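PDB 2I51: uncharacterized conserved protein of COG5135 from Nostoc punctiforme, which binds flavin mononucleotide and probably works as a flavin-dependent oxidoreductase of the pyridoxamine 5'-phosphate oxidase family, acting on a substrate not yet established. Local coordinates for residues R56-A64 and L123-G131; L29-A39 and D67-I77. All coordinates share one frame; numbering follows the deposited sequence. Where two conformers were deposited one is given.

Contact 1: residues R56-A64 and L123-G131. With FMN (flavin mononucleotide), chain C; EDO (1,2-ethanediol), chain U; EDO (1,2-ethanediol), chain N; EDO (1,2-ethanediol), chain I.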
loop_
_atom_site.group_PDB
_atom_site.type_symbol
_atom_site.label_atom_id
_atom_site.label_comp_id
_atom_site.label_asym_id
_atom_site.label_seq_id
_atom_site.Cartn_x
_atom_site.Cartn_y
_atom_site.Cartn_z
ATOM N N ARG A 56 -14.668 7.131 -2.299
ATOM C CA ARG A 56 -14.234 8.527 -2.458
ATOM C C ARG A 56 -12.932 8.805 -1.764
ATOM O O ARG A 56 -12.718 8.426 -0.602
ATOM C CB ARG A 56 -15.279 9.496 -1.862
ATOM C CG ARG A 56 -16.614 9.404 -2.420
ATOM C CD ARG A 56 -17.468 10.604 -1.982
ATOM N NE ARG A 56 -17.570 10.722 -0.539
ATOM C CZ ARG A 56 -18.132 11.738 0.109
ATOM N NH1 ARG A 56 -18.721 12.762 -0.543
ATOM N NH2 ARG A 56 -18.096 11.758 1.435
ATOM N N PHE A 57 -12.060 9.547 -2.479
ATOM C CA PHE A 57 -10.836 10.098 -1.938
ATOM C C PHE A 57 -10.691 11.511 -2.531
ATOM O O PHE A 57 -11.380 11.848 -3.516
ATOM C CB PHE A 57 -9.647 9.271 -2.400
ATOM C CG PHE A 57 -9.809 7.808 -2.138
ATOM C CD1 PHE A 57 -9.456 7.298 -0.926
ATOM C CD2 PHE A 57 -10.327 6.983 -3.088
ATOM C CE1 PHE A 57 -9.639 5.954 -0.659
ATOM C CE2 PHE A 57 -10.480 5.631 -2.866
ATOM C CZ PHE A 57 -10.133 5.129 -1.611
ATOM N N ILE A 58 -9.769 12.276 -1.972
ATOM C CA ILE A 58 -9.377 13.563 -2.536
ATOM C C ILE A 58 -7.894 13.553 -2.813
ATOM O O ILE A 58 -7.126 12.818 -2.150
ATOM C CB ILE A 58 -9.762 14.734 -1.606
ATOM C CG1 ILE A 58 -8.904 14.800 -0.351
ATOM C CG2 ILE A 58 -11.254 14.702 -1.338
ATOM C CD1 ILE A 58 -9.235 15.957 0.645
ATOM N N THR A 59 -7.494 14.366 -3.774
ATOM C CA THR A 59 -6.078 14.531 -4.091
ATOM C C THR A 59 -5.876 15.842 -4.807
ATOM O O THR A 59 -6.835 16.467 -5.272
ATOM C CB THR A 59 -5.494 13.332 -4.847
ATOM O OG1 THR A 59 -4.071 13.284 -4.674
ATOM C CG2 THR A 59 -5.880 13.364 -6.323
ATOM N N ASP A 60 -4.629 16.271 -4.875
ATOM C CA ASP A 60 -4.248 17.515 -5.533
ATOM C C ASP A 60 -3.875 17.249 -6.994
ATOM O O ASP A 60 -3.142 16.295 -7.288
ATOM C CB ASP A 60 -3.058 18.100 -4.760
ATOM C CG ASP A 60 -2.777 19.543 -5.060
ATOM O OD1 ASP A 60 -2.618 19.928 -6.230
ATOM O OD2 ASP A 60 -2.718 20.305 -4.074
ATOM N N THR A 61 -4.352 18.088 -7.927
ATOM C CA THR A 61 -4.014 17.930 -9.352
ATOM C C THR A 61 -2.509 18.044 -9.582
ATOM O O THR A 61 -2.009 17.579 -10.619
ATOM C CB THR A 61 -4.666 18.990 -10.282
ATOM O OG1 THR A 61 -4.234 20.284 -9.863
ATOM C CG2 THR A 61 -6.180 18.942 -10.227
ATOM N N ARG A 62 -1.794 18.707 -8.676
ATOM C CA ARG A 62 -0.347 18.918 -8.814
ATOM C C ARG A 62 0.450 17.706 -8.385
ATOM O O ARG A 62 1.662 17.664 -8.620
ATOM C CB ARG A 62 0.091 20.112 -7.949
ATOM C CG ARG A 62 -0.544 21.414 -8.405
ATOM C CD ARG A 62 -0.261 22.561 -7.443
ATOM N NE ARG A 62 -0.751 22.294 -6.112
ATOM C CZ ARG A 62 -0.421 22.976 -5.020
ATOM N NH1 ARG A 62 0.376 24.041 -5.104
ATOM N NH2 ARG A 62 -0.900 22.610 -3.835
ATOM N N SER A 63 -0.195 16.738 -7.744
ATOM C CA SER A 63 0.542 15.551 -7.289
ATOM C C SER A 63 0.878 14.588 -8.447
ATOM O O SER A 63 0.252 14.550 -9.512
ATOM C CB SER A 63 -0.214 14.838 -6.205
ATOM O OG SER A 63 -1.367 14.243 -6.728
ATOM N N ALA A 64 1.939 13.793 -8.243
ATOM C CA ALA A 64 2.342 12.852 -9.250
ATOM C C ALA A 64 1.265 11.855 -9.640
ATOM O O ALA A 64 1.179 11.457 -10.822
ATOM C CB ALA A 64 3.571 12.074 -8.766
ATOM N N LEU A 123 -7.538 23.812 3.448
ATOM C CA LEU A 123 -6.371 24.710 3.511
ATOM C C LEU A 123 -5.156 24.077 2.809
ATOM O O LEU A 123 -4.372 24.770 2.171
ATOM C CB LEU A 123 -6.009 25.053 4.978
ATOM C CG LEU A 123 -6.766 26.168 5.726
ATOM C CD1 LEU A 123 -6.565 26.073 7.232
ATOM C CD2 LEU A 123 -6.329 27.553 5.261
ATOM N N GLN A 124 -4.999 22.773 2.910
ATOM C CA GLN A 124 -3.833 22.107 2.315
ATOM C C GLN A 124 -3.739 22.270 0.817
ATOM O O GLN A 124 -2.661 22.216 0.255
ATOM C CB GLN A 124 -3.797 20.613 2.643
ATOM C CG GLN A 124 -3.655 20.279 4.071
ATOM C CD GLN A 124 -3.210 18.815 4.312
ATOM O OE1 GLN A 124 -2.912 18.067 3.374
ATOM N NE2 GLN A 124 -3.155 18.430 5.575
ATOM N N PHE A 125 -4.872 22.502 0.145
ATOM C CA PHE A 125 -4.831 22.717 -1.292
ATOM C C PHE A 125 -4.201 24.077 -1.644
ATOM O O PHE A 125 -3.843 24.293 -2.800
ATOM C CB PHE A 125 -6.236 22.529 -1.884
ATOM C CG PHE A 125 -6.671 21.084 -1.835
ATOM C CD1 PHE A 125 -6.321 20.207 -2.850
ATOM C CD2 PHE A 125 -7.282 20.572 -0.697
ATOM C CE1 PHE A 125 -6.618 18.894 -2.773
ATOM C CE2 PHE A 125 -7.569 19.232 -0.599
ATOM C CZ PHE A 125 -7.231 18.372 -1.658
ATOM N N GLY A 126 -3.990 24.940 -0.635
ATOM C CA GLY A 126 -3.284 26.193 -0.831
ATOM C C GLY A 126 -1.810 26.155 -0.507
ATOM O O GLY A 126 -1.117 27.180 -0.593
ATOM N N TRP A 127 -1.307 24.985 -0.162
ATOM C CA TRP A 127 0.122 24.807 0.141
ATOM C C TRP A 127 0.986 24.861 -1.123
ATOM O O TRP A 127 0.493 24.745 -2.239
ATOM C CB TRP A 127 0.340 23.471 0.852
ATOM C CG TRP A 127 -0.116 23.428 2.276
ATOM C CD1 TRP A 127 -0.715 24.420 2.994
ATOM C CD2 TRP A 127 -0.000 22.314 3.153
ATOM N NE1 TRP A 127 -0.996 23.975 4.262
ATOM C CE2 TRP A 127 -0.560 22.679 4.385
ATOM C CE3 TRP A 127 0.520 21.022 2.998
ATOM C CZ2 TRP A 127 -0.597 21.831 5.466
ATOM C CZ3 TRP A 127 0.449 20.166 4.061
ATOM C CH2 TRP A 127 -0.078 20.580 5.292
ATOM N N PRO A 128 2.289 25.133 -0.960
ATOM C CA PRO A 128 3.132 25.186 -2.140
ATOM C C PRO A 128 3.245 23.876 -2.884
ATOM O O PRO A 128 2.870 22.841 -2.354
ATOM C CB PRO A 128 4.496 25.643 -1.597
ATOM C CG PRO A 128 4.436 25.507 -0.160
ATOM C CD PRO A 128 2.994 25.472 0.277
ATOM N N TYR A 129 3.733 23.969 -4.117
ATOM C CA TYR A 129 3.715 22.890 -5.095
ATOM C C TYR A 129 4.360 21.604 -4.548
ATOM O O TYR A 129 5.532 21.584 -4.229
ATOM C CB TYR A 129 4.437 23.317 -6.363
ATOM C CG TYR A 129 3.967 22.607 -7.599
ATOM C CD1 TYR A 129 4.270 21.275 -7.815
ATOM C CD2 TYR A 129 3.228 23.264 -8.558
ATOM C CE1 TYR A 129 3.841 20.614 -8.957
ATOM C CE2 TYR A 129 2.791 22.603 -9.708
ATOM C CZ TYR A 129 3.099 21.284 -9.883
ATOM O OH TYR A 129 2.682 20.601 -11.003
ATOM N N PRO A 130 3.573 20.534 -4.424
ATOM C CA PRO A 130 4.093 19.321 -3.823
ATOM C C PRO A 130 5.288 18.770 -4.572
ATOM O O PRO A 130 5.311 18.771 -5.813
ATOM C CB PRO A 130 2.921 18.344 -3.916
ATOM C CG PRO A 130 2.078 18.848 -4.974
ATOM C CD PRO A 130 2.184 20.361 -4.867
ATOM N N GLY A 131 6.282 18.313 -3.814
ATOM C CA GLY A 131 7.493 17.720 -4.391
ATOM C C GLY A 131 8.626 18.654 -4.784
ATOM O O GLY A 131 9.711 18.207 -5.112
HETATM N N1 FMN C . -2.561 12.271 -0.218
HETATM C C2 FMN C . -3.653 12.544 -0.955
HETATM O O2 FMN C . -3.574 12.936 -2.123
HETATM N N3 FMN C . -4.906 12.330 -0.415
HETATM C C4 FMN C . -5.093 11.880 0.858
HETATM O O4 FMN C . -6.255 11.548 1.299
HETATM C C4A FMN C . -3.976 11.594 1.628
HETATM N N5 FMN C . -4.103 11.159 2.936
HETATM C C5A FMN C . -2.933 10.696 3.594
HETATM C C6 FMN C . -3.052 10.147 4.852
HETATM C C7 FMN C . -1.937 9.693 5.577
HETATM C C7M FMN C . -2.127 8.873 6.826
HETATM C C8 FMN C . -0.686 9.876 4.990
HETATM C C8M FMN C . 0.531 9.174 5.607
HETATM C C9 FMN C . -0.560 10.451 3.724
HETATM C C9A FMN C . -1.681 10.902 3.041
HETATM N N10 FMN C . -1.584 11.493 1.801
HETATM C C10 FMN C . -2.694 11.785 1.070
HETATM C "C1'" FMN C . -0.231 11.874 1.212
HETATM C "C2'" FMN C . 0.169 10.775 0.220
HETATM O "O2'" FMN C . 0.478 9.542 0.918
HETATM C "C3'" FMN C . 1.324 11.179 -0.717
HETATM O "O3'" FMN C . 2.394 11.627 0.091
HETATM C "C4'" FMN C . 0.828 12.342 -1.601
HETATM O "O4'" FMN C . -0.511 12.188 -2.081
HETATM C "C5'" FMN C . 1.741 12.398 -2.825
HETATM O "O5'" FMN C . 1.656 11.160 -3.519
HETATM P P FMN C . 1.991 11.088 -5.055
HETATM O O1P FMN C . 0.955 11.780 -5.866
HETATM O O2P FMN C . 3.377 11.789 -5.217
HETATM O O3P FMN C . 2.183 9.647 -5.398
HETATM C C1 EDO U . 5.440 14.866 -5.197
HETATM O O1 EDO U . 5.318 15.411 -6.528
HETATM C C2 EDO U . 4.008 14.778 -4.747
HETATM O O2 EDO U . 3.446 14.259 -5.909
HETATM C C1 EDO N . -0.093 15.537 -12.292
HETATM O O1 EDO N . 0.847 14.490 -12.053
HETATM C C2 EDO N . 0.558 16.840 -11.899
HETATM O O2 EDO N . 0.016 17.896 -12.695
HETATM C C1 EDO I . -3.936 16.931 -0.626
HETATM O O1 EDO I . -4.196 18.061 0.225
HETATM C C2 EDO I . -5.025 15.885 -0.414
HETATM O O2 EDO I . -5.639 15.957 0.896
HETATM O O HOH W 1 -2.441 19.460 -1.596
#
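The carbonyl oxygen of W127 is gripped end-on by R62, whose NH1 and NH2 both donate to W127 O at 3.0 Å. The two N-H...O angles, 149° and 145°, show the bending that comes with two donors converging on one atom; NH1 lies in the carbonyl plane, whereas NH2 stands above it. The other edge of the guanidinium is held side-on by D60: NE bonds to OD1, and NH2 makes the salt bridge to D60 OD2 (2.9 Å). A bend at chi3 (-59°) turns the arginine back to this carboxylate, and N154 gives D60 OD2 a further partner. D60 OD1 also accepts from R62 N, an Asx turn, inside the type I turn from D60 to S63. With its edges so fixed, the guanidinium receives P130 CD over the centre of one face, 3.7 Å from R62 CZ. The aliphatic stem of R62 lies over one face of the Y129 ring, R62 CB being 4.0 Å from the centroid in a CH-pi contact. F125 instead meets strand 56-60 with its ring edge: CE1 lies 3.5 Å from T59 O, and CE2 touches I58 CD1 at 3.9 Å. Residues 123-131 thus pack against the strand and turn 56-64, which also receive flavin mononucleotide, where I58 O accepts from FMN N3 and T59 OG1 donates to FMN O2 (2.6 Å), an FMN site of the pyridoxamine 5'-phosphate oxidase family.

Contact 2: residues L29-A39 and D67-I77. With EDO (1,2-ethanediol), chain S; EDO (1,2-ethanediol), chain G; EDO (1,2-ethanediol), chain O.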
loop_
_atom_site.group_PDB
_atom_site.type_symbol
_atom_site.label_atom_id
_atom_site.label_comp_id
_atom_site.label_asym_id
_atom_site.label_seq_id
_atom_site.Cartn_x
_atom_site.Cartn_y
_atom_site.Cartn_z
ATOM N N LEU A 29 -3.086 3.122 -1.906
ATOM C CA LEU A 29 -3.521 3.050 -3.300
ATOM C C LEU A 29 -2.305 2.867 -4.182
ATOM O O LEU A 29 -1.389 3.723 -4.247
ATOM C CB LEU A 29 -4.180 4.364 -3.706
ATOM C CG LEU A 29 -4.493 4.510 -5.217
ATOM C CD1 LEU A 29 -5.766 3.790 -5.449
ATOM C CD2 LEU A 29 -4.539 5.998 -5.648
ATOM N N ALA A 30 -2.300 1.755 -4.937
ATOM C CA ALA A 30 -1.244 1.476 -5.886
ATOM C C ALA A 30 -1.704 1.820 -7.290
ATOM O O ALA A 30 -2.776 1.427 -7.723
ATOM C CB ALA A 30 -0.857 -0.045 -5.836
ATOM N N THR A 31 -0.833 2.503 -8.017
ATOM C CA THR A 31 -1.021 2.827 -9.406
ATOM C C THR A 31 0.225 2.395 -10.180
ATOM O O THR A 31 1.188 1.875 -9.585
ATOM C CB THR A 31 -1.184 4.376 -9.580
ATOM O OG1 THR A 31 -0.065 5.051 -8.937
ATOM C CG2 THR A 31 -2.498 4.884 -9.047
ATOM N N VAL A 32 0.197 2.545 -11.512
ATOM C CA VAL A 32 1.360 2.255 -12.344
ATOM C C VAL A 32 1.794 3.555 -13.006
ATOM O O VAL A 32 0.952 4.369 -13.493
ATOM C CB VAL A 32 1.093 1.125 -13.388
ATOM C CG1 VAL A 32 2.382 0.719 -14.148
ATOM C CG2 VAL A 32 0.593 -0.107 -12.728
ATOM N N GLN A 33 3.107 3.796 -13.003
ATOM C CA GLN A 33 3.673 4.969 -13.649
ATOM C C GLN A 33 3.770 4.749 -15.168
ATOM O O GLN A 33 3.759 3.617 -15.637
ATOM C CB GLN A 33 5.042 5.274 -13.058
ATOM C CG GLN A 33 4.993 5.501 -11.555
ATOM C CD GLN A 33 6.368 5.622 -10.934
ATOM O OE1 GLN A 33 7.133 6.565 -11.236
ATOM N NE2 GLN A 33 6.722 4.657 -10.105
ATOM N N PRO A 34 3.855 5.840 -15.940
ATOM C CA PRO A 34 4.113 5.723 -17.376
ATOM C C PRO A 34 5.318 4.840 -17.712
ATOM O O PRO A 34 5.330 4.174 -18.763
ATOM C CB PRO A 34 4.350 7.172 -17.816
ATOM C CG PRO A 34 3.581 7.994 -16.819
ATOM C CD PRO A 34 3.600 7.233 -15.523
ATOM N N ASN A 35 6.338 4.838 -16.859
ATOM C CA ASN A 35 7.513 4.002 -17.105
ATOM C C ASN A 35 7.318 2.510 -16.737
ATOM O O ASN A 35 8.245 1.710 -16.883
ATOM C CB ASN A 35 8.762 4.563 -16.395
ATOM C CG ASN A 35 8.664 4.498 -14.875
ATOM O OD1 ASN A 35 7.748 3.883 -14.310
ATOM N ND2 ASN A 35 9.620 5.136 -14.204
ATOM N N GLY A 36 6.123 2.141 -16.278
ATOM C CA GLY A 36 5.784 0.744 -16.022
ATOM C C GLY A 36 5.994 0.322 -14.560
ATOM O O GLY A 36 5.688 -0.793 -14.173
ATOM N N ARG A 37 6.594 1.185 -13.768
ATOM C CA ARG A 37 6.879 0.829 -12.367
ATOM C C ARG A 37 5.661 1.176 -11.488
ATOM O O ARG A 37 4.939 2.130 -11.740
ATOM C CB ARG A 37 8.084 1.606 -11.857
ATOM C CG ARG A 37 9.400 1.214 -12.573
ATOM C CD ARG A 37 10.531 2.103 -12.093
ATOM N NE ARG A 37 11.802 1.590 -12.639
ATOM C CZ ARG A 37 13.000 2.158 -12.499
ATOM N NH1 ARG A 37 13.159 3.300 -11.838
ATOM N NH2 ARG A 37 14.053 1.564 -13.038
ATOM N N PRO A 38 5.455 0.442 -10.391
ATOM C CA PRO A 38 4.343 0.713 -9.475
ATOM C C PRO A 38 4.640 1.935 -8.622
ATOM O O PRO A 38 5.791 2.363 -8.460
ATOM C CB PRO A 38 4.316 -0.539 -8.613
ATOM C CG PRO A 38 5.729 -0.969 -8.598
ATOM C CD PRO A 38 6.284 -0.687 -9.930
ATOM N N ALA A 39 3.572 2.477 -8.055
ATOM C CA ALA A 39 3.618 3.565 -7.061
ATOM C C ALA A 39 2.571 3.237 -6.026
ATOM O O ALA A 39 1.563 2.619 -6.329
ATOM C CB ALA A 39 3.350 4.956 -7.693
ATOM N N ASP A 67 -1.194 12.597 -12.755
ATOM C CA ASP A 67 -0.829 12.262 -14.119
ATOM C C ASP A 67 -0.774 10.758 -14.326
ATOM O O ASP A 67 -1.117 10.234 -15.382
ATOM C CB ASP A 67 0.520 12.846 -14.510
ATOM C CG ASP A 67 0.821 12.620 -15.962
ATOM O OD1 ASP A 67 0.089 13.192 -16.804
ATOM O OD2 ASP A 67 1.743 11.830 -16.265
ATOM N N GLN A 68 -0.357 10.029 -13.293
ATOM C CA GLN A 68 -0.304 8.569 -13.428
ATOM C C GLN A 68 -1.715 8.044 -13.704
ATOM O O GLN A 68 -1.901 7.173 -14.548
ATOM C CB GLN A 68 0.230 7.893 -12.161
ATOM C CG GLN A 68 1.700 8.270 -11.793
ATOM C CD GLN A 68 2.089 7.893 -10.392
ATOM O OE1 GLN A 68 1.372 7.170 -9.694
ATOM N NE2 GLN A 68 3.246 8.386 -9.956
ATOM N N ILE A 69 -2.695 8.558 -12.978
ATOM C CA ILE A 69 -4.080 8.097 -13.096
ATOM C C ILE A 69 -4.662 8.462 -14.459
ATOM O O ILE A 69 -5.375 7.671 -15.086
ATOM C CB ILE A 69 -4.908 8.651 -11.923
ATOM C CG1 ILE A 69 -4.427 7.987 -10.636
ATOM C CG2 ILE A 69 -6.404 8.441 -12.119
ATOM C CD1 ILE A 69 -4.882 8.638 -9.356
ATOM N N GLN A 70 -4.369 9.666 -14.932
ATOM C CA GLN A 70 -4.843 10.055 -16.243
ATOM C C GLN A 70 -4.347 9.133 -17.339
ATOM O O GLN A 70 -5.081 8.847 -18.287
ATOM C CB GLN A 70 -4.434 11.509 -16.526
ATOM C CG GLN A 70 -5.097 12.479 -15.550
ATOM N N GLN A 71 -3.104 8.660 -17.224
ATOM C CA GLN A 71 -2.554 7.746 -18.224
ATOM C C GLN A 71 -2.979 6.287 -18.038
ATOM O O GLN A 71 -3.108 5.563 -19.017
ATOM C CB GLN A 71 -1.028 7.856 -18.304
ATOM C CG GLN A 71 -0.561 9.256 -18.662
ATOM C CD GLN A 71 0.900 9.317 -19.104
ATOM O OE1 GLN A 71 1.369 8.473 -19.869
ATOM N NE2 GLN A 71 1.617 10.333 -18.625
ATOM N N GLN A 72 -3.209 5.850 -16.794
ATOM C CA GLN A 72 -3.646 4.481 -16.528
ATOM C C GLN A 72 -4.566 4.527 -15.315
ATOM O O GLN A 72 -4.105 4.542 -14.181
ATOM C CB GLN A 72 -2.451 3.573 -16.310
ATOM C CG GLN A 72 -2.689 2.178 -15.681
ATOM C CD GLN A 72 -3.598 1.284 -16.442
ATOM O OE1 GLN A 72 -4.802 1.498 -16.497
ATOM N NE2 GLN A 72 -3.026 0.240 -17.043
ATOM N N PRO A 73 -5.866 4.603 -15.569
ATOM C CA PRO A 73 -6.795 4.752 -14.462
ATOM C C PRO A 73 -6.954 3.447 -13.576
ATOM O O PRO A 73 -7.614 3.448 -12.578
ATOM C CB PRO A 73 -8.061 5.314 -15.165
ATOM C CG PRO A 73 -7.986 4.851 -16.569
ATOM C CD PRO A 73 -6.517 4.670 -16.894
ATOM N N TRP A 74 -6.380 2.317 -13.939
ATOM C CA TRP A 74 -6.652 1.142 -13.110
ATOM C C TRP A 74 -5.763 1.141 -11.852
ATOM O O TRP A 74 -4.547 1.319 -11.984
ATOM C CB TRP A 74 -6.395 -0.056 -13.918
ATOM C CG TRP A 74 -6.791 -1.264 -13.184
ATOM C CD1 TRP A 74 -6.073 -1.902 -12.220
ATOM C CD2 TRP A 74 -7.996 -1.995 -13.347
ATOM N NE1 TRP A 74 -6.754 -2.976 -11.767
ATOM C CE2 TRP A 74 -7.930 -3.091 -12.475
ATOM C CE3 TRP A 74 -9.129 -1.840 -14.160
ATOM C CZ2 TRP A 74 -8.951 -4.035 -12.379
ATOM C CZ3 TRP A 74 -10.140 -2.793 -14.064
ATOM C CH2 TRP A 74 -10.039 -3.870 -13.206
ATOM N N ALA A 75 -6.365 0.963 -10.665
ATOM C CA ALA A 75 -5.602 0.991 -9.398
ATOM C C ALA A 75 -5.984 -0.219 -8.545
ATOM O O ALA A 75 -7.021 -0.845 -8.780
ATOM C CB ALA A 75 -5.833 2.262 -8.646
ATOM N N GLU A 76 -5.153 -0.513 -7.545
ATOM C CA GLU A 76 -5.518 -1.507 -6.575
ATOM C C GLU A 76 -5.239 -0.951 -5.185
ATOM O O GLU A 76 -4.111 -0.491 -4.894
ATOM C CB GLU A 76 -4.709 -2.790 -6.742
ATOM C CG GLU A 76 -5.215 -3.906 -5.811
ATOM C CD GLU A 76 -4.733 -5.284 -6.249
ATOM O OE1 GLU A 76 -5.095 -5.735 -7.389
ATOM O OE2 GLU A 76 -4.002 -5.956 -5.502
ATOM N N ILE A 77 -6.284 -0.910 -4.366
ATOM C CA ILE A 77 -6.070 -0.509 -2.996
ATOM C C ILE A 77 -5.837 -1.745 -2.125
ATOM O O ILE A 77 -6.304 -2.854 -2.412
ATOM C CB ILE A 77 -7.187 0.372 -2.460
ATOM C CG1 ILE A 77 -8.521 -0.388 -2.532
ATOM C CG2 ILE A 77 -7.182 1.750 -3.177
ATOM C CD1 ILE A 77 -9.648 0.292 -1.740
HETATM C C1 EDO S . 8.367 7.885 -7.848
HETATM O O1 EDO S . 7.124 8.343 -8.381
HETATM C C2 EDO S . 8.178 6.505 -7.224
HETATM O O2 EDO S . 6.787 6.246 -6.991
HETATM C C1 EDO G . -7.853 -9.067 -6.117
HETATM O O1 EDO G . -6.626 -8.747 -5.446
HETATM C C2 EDO G . -8.687 -7.861 -5.757
HETATM O O2 EDO G . -7.889 -6.714 -5.973
HETATM C C1 EDO O . -5.647 -9.286 -9.415
HETATM O O1 EDO O . -6.108 -7.930 -9.264
HETATM C C2 EDO O . -4.301 -9.316 -8.734
HETATM O O2 EDO O . -4.159 -8.007 -8.152
HETATM O O HOH W 2 0.454 5.868 -15.553
HETATM O O HOH W 3 -2.502 3.009 -12.339
#
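D67 reaches the hairpin loop lightly, its OD2 lying 4.3 Å from P34 CG; the same oxygen accepts from Q71 NE2 one helical turn on. Q68 carries the main polar contact. Its side-chain oxygen OE1 takes a hydrogen bond from T31 OG1 at 2.7 Å, and R41 donates to both OE1 and the threonine hydroxyl. The T31 hydroxyl sits between backbone N and carbonyl carbon (chi1 53°), which sends the methyl elsewhere, toward I69. The Q68 and Q33 side chains run side by side in the same direction, their amide planes 29° apart, with Q33 CG 3.7 Å from Q68 NE2. Q33 NE2 in turn donates to P38 O, so an alanine here would probably leave that carbonyl without this donor and open a gap beside the Q68 amide. I69 follows with an apolar touch, CG1 to T31 CG2 at 4.0 Å. The Q71 amide meets the CG corner of the P34 ring, NE2 lying 3.5 Å from P34 CG. Beyond the helix, Q72 O and W74 O both accept from a water that itself accepts from V32 N, bridging V32 to the Q72-W74 bend, where strands 26-32 and 74-81 have moved apart. A75 CB then meets L29 CD1 at 3.5 Å. At E76 the backbones pair antiparallel, the short segments running at 151°: A30 N donates to E76 O (2.9 Å) and E76 N to A30 O. The E76 carboxylate turns away to R89 and to the backbone N of N40 of the second subunit. I77 closes the run; in one of its two conformers CG2 touches L29 CD1. Backbone bonds thus join strands 26-32 and 74-81 where they pair, while Q68 OE1, holding T31 OG1 and R41, is likely to fix the orientation of this FMN-binding arginine.

In the fold
The centres of contacts 1 and 2 lie about 17 Å apart, and their segments alternate along the chain: strand 55-60 and its turn, from contact 1, lead straight into helix 64-71 of contact 2. Both reach the same antiparallel sheet and both touch the second subunit. Contact 1 touches the cofactor directly: besides its hydrogen bonds to the flavin ring, S63 CB comes within 3.3 Å of FMN O1P. Contact 2 stands one shell back: the nearest atoms of the Q68 side chain and FMN are about 5 Å apart, and its partner R41 also bonds to the cofactor through NH2. Q87 and R89 of the second subunit also bond FMN, placing the pocket at the dimer interface.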